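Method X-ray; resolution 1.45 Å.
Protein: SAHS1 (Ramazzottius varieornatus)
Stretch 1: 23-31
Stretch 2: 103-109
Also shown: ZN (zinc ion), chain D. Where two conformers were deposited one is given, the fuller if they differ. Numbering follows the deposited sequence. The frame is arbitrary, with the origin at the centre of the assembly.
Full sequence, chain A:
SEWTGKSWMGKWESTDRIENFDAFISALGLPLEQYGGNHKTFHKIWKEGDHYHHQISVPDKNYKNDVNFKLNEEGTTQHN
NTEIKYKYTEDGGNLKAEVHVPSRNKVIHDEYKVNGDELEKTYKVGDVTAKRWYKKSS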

# COMPACT_ATOMS: atom_id res chain seq x y z
N ALA A 23 11.82 4.00 10.51
CA ALA A 23 11.11 4.04 11.79
C ALA A 23 9.79 3.30 11.71
O ALA A 23 9.37 2.63 12.66
CB ALA A 23 10.89 5.49 12.22
N PHE A 24 9.10 3.41 10.57
CA PHE A 24 7.86 2.68 10.38
C PHE A 24 8.11 1.17 10.34
O PHE A 24 7.42 0.40 11.01
CB PHE A 24 7.16 3.15 9.10
CG PHE A 24 5.98 2.31 8.73
CD1 PHE A 24 4.78 2.42 9.42
CD2 PHE A 24 6.06 1.40 7.69
CE1 PHE A 24 3.69 1.64 9.08
CE2 PHE A 24 4.98 0.62 7.34
CZ PHE A 24 3.79 0.74 8.04
N ILE A 25 9.11 0.75 9.55
CA ILE A 25 9.45 -0.67 9.47
C ILE A 25 9.85 -1.21 10.84
O ILE A 25 9.43 -2.30 11.24
CB ILE A 25 10.54 -0.89 8.41
CG1 ILE A 25 10.00 -0.58 7.02
CG2 ILE A 25 11.07 -2.32 8.46
CD1 ILE A 25 8.80 -1.42 6.64
N SER A 26 10.67 -0.45 11.58
CA SER A 26 11.07 -0.88 12.92
C SER A 26 9.87 -0.98 13.85
O SER A 26 9.78 -1.91 14.67
CB SER A 26 12.12 0.07 13.49
OG SER A 26 13.29 0.07 12.69
N ALA A 27 8.92 -0.04 13.75
CA ALA A 27 7.75 -0.07 14.61
C ALA A 27 6.84 -1.25 14.31
O ALA A 27 6.06 -1.65 15.18
CB ALA A 27 6.97 1.23 14.50
N LEU A 28 6.90 -1.80 13.10
CA LEU A 28 6.19 -3.03 12.79
C LEU A 28 6.88 -4.27 13.34
O LEU A 28 6.29 -5.36 13.32
CB LEU A 28 6.04 -3.19 11.28
CG LEU A 28 5.13 -2.21 10.56
CD1 LEU A 28 5.05 -2.56 9.07
CD2 LEU A 28 3.75 -2.23 11.19
N GLY A 29 8.12 -4.14 13.83
CA GLY A 29 8.88 -5.28 14.27
C GLY A 29 9.62 -6.03 13.18
O GLY A 29 10.08 -7.15 13.43
N LEU A 30 9.74 -5.43 11.96
CA LEU A 30 10.39 -6.05 10.81
C LEU A 30 11.87 -5.67 10.79
O LEU A 30 12.24 -4.55 11.15
CB LEU A 30 9.74 -5.58 9.52
CG LEU A 30 8.31 -6.08 9.29
CD1 LEU A 30 7.74 -5.53 8.00
CD2 LEU A 30 8.29 -7.60 9.28
N PRO A 31 12.74 -6.58 10.35
CA PRO A 31 14.18 -6.27 10.31
C PRO A 31 14.50 -5.33 9.16
O PRO A 31 14.07 -5.55 8.02
CB PRO A 31 14.83 -7.65 10.12
CG PRO A 31 13.78 -8.46 9.43
CD PRO A 31 12.46 -7.98 9.96
ZN ZN D . -7.67 2.64 12.33
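Stretch 2, residues 103-109: SRNKVIH

How does the helix of stretch 1 first meet stretch 2? Ala 23 stays out of reach, and contact begins one residue later. The CA-to-CB bond of Phe 24 points sideways, but chi1 in the t well brings the end of the ring nearer to the strand that includes residues 106-109. There CZ of Phe 24 lies 4.0 Å from CG2 of Ile 108, which sits at the ring edge, near its plane. Ile 25 and Ser 26 make no contact.

What meets the chain at Ala 27 and Leu 28? The two backbones come nearest at Leu 28 and Lys 106, whose CA atoms are 7.4 Å apart. Lys 106 reaches across with its far end, CE lying 3.3 Å from O of Ala 27. Leu 28, rotamer mt, has the largest covered area: its CD2 packs 3.6 Å from CD1 of Ile 108. Because side chains alternate along an extended strand, the CA-to-CB bonds of Lys 106 and Ile 108 point toward stretch 1, that of Val 107 away. The strand runs obliquely, broadly counter to the helix.

How does the chain turn past Leu 28? Gly 29 has positive phi and closes a Schellman motif, in which N of Gly 29 bonds to O of Ser 26 at 2.9 Å and N of Leu 30 to O of Ile 25 at 3.2 Å. A CB here would be jammed against the preceding carbonyl O. Arg 104, two residues before Lys 106, reaches this turn: its NH2 is 4.3 Å from O of Leu 28 and 4.0 Å from CD2 of Leu 30. No hydrogen bond joins the two stretches; the apolar side-chain contacts are Phe 24 and Leu 28 against Ile 108.

Where does the contact stop? Pro 31 is out of reach. At the last residue of stretch 2, where the strand runs on, the CA-to-CB bond of His 109 points sideways and its ring makes no contact with stretch 1; its NE2 binds ZN at 2.0 Å.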

# COMPACT_ATOMS: atom_id res chain seq x y z
N SER A 103 -1.84 -11.60 14.53
CA SER A 103 -0.81 -12.39 15.19
C SER A 103 0.18 -11.50 15.93
O SER A 103 0.78 -11.93 16.92
CB SER A 103 -0.09 -13.27 14.17
OG SER A 103 0.56 -12.48 13.17
N ARG A 104 0.34 -10.25 15.49
CA ARG A 104 1.31 -9.34 16.08
C ARG A 104 0.65 -8.19 16.83
O ARG A 104 1.34 -7.29 17.30
CB ARG A 104 2.22 -8.78 14.99
CG ARG A 104 2.72 -9.86 14.07
CD ARG A 104 4.02 -9.48 13.44
NE ARG A 104 4.55 -10.58 12.65
CZ ARG A 104 5.76 -10.59 12.11
NH1 ARG A 104 6.14 -11.64 11.39
NH2 ARG A 104 6.57 -9.56 12.29
N ASN A 105 -0.67 -8.21 16.95
CA ASN A 105 -1.41 -7.14 17.61
C ASN A 105 -1.04 -5.77 17.03
O ASN A 105 -0.74 -4.81 17.76
CB ASN A 105 -1.23 -7.18 19.13
CG ASN A 105 -2.22 -6.30 19.85
OD1 ASN A 105 -3.36 -6.14 19.40
ND2 ASN A 105 -1.81 -5.73 20.98
N LYS A 106 -1.03 -5.68 15.70
CA LYS A 106 -0.74 -4.43 15.02
C LYS A 106 -1.94 -3.99 14.19
O LYS A 106 -2.64 -4.81 13.58
CB LYS A 106 0.50 -4.53 14.12
CG LYS A 106 1.84 -4.73 14.85
CD LYS A 106 2.34 -3.44 15.51
CE LYS A 106 3.67 -3.64 16.24
NZ LYS A 106 3.47 -4.18 17.61
N VAL A 107 -2.16 -2.68 14.17
CA VAL A 107 -3.12 -2.03 13.29
C VAL A 107 -2.34 -1.01 12.47
O VAL A 107 -1.61 -0.19 13.03
CB VAL A 107 -4.24 -1.34 14.09
CG1 VAL A 107 -5.19 -0.58 13.15
CG2 VAL A 107 -4.99 -2.36 14.92
N ILE A 108 -2.47 -1.08 11.15
CA ILE A 108 -1.72 -0.24 10.22
C ILE A 108 -2.71 0.58 9.40
O ILE A 108 -3.74 0.06 8.95
CB ILE A 108 -0.85 -1.10 9.28
CG1 ILE A 108 0.12 -1.98 10.08
CG2 ILE A 108 -0.07 -0.22 8.31
CD1 ILE A 108 0.84 -2.99 9.22
N HIS A 109 -2.40 1.86 9.23
CA HIS A 109 -3.13 2.74 8.33
C HIS A 109 -2.30 2.96 7.08
O HIS A 109 -1.12 3.31 7.17
CB HIS A 109 -3.41 4.09 8.99
CG HIS A 109 -4.43 4.03 10.07
ND1 HIS A 109 -4.70 5.10 10.90
CD2 HIS A 109 -5.26 3.04 10.46
CE1 HIS A 109 -5.64 4.77 11.76
NE2 HIS A 109 -6.01 3.52 11.51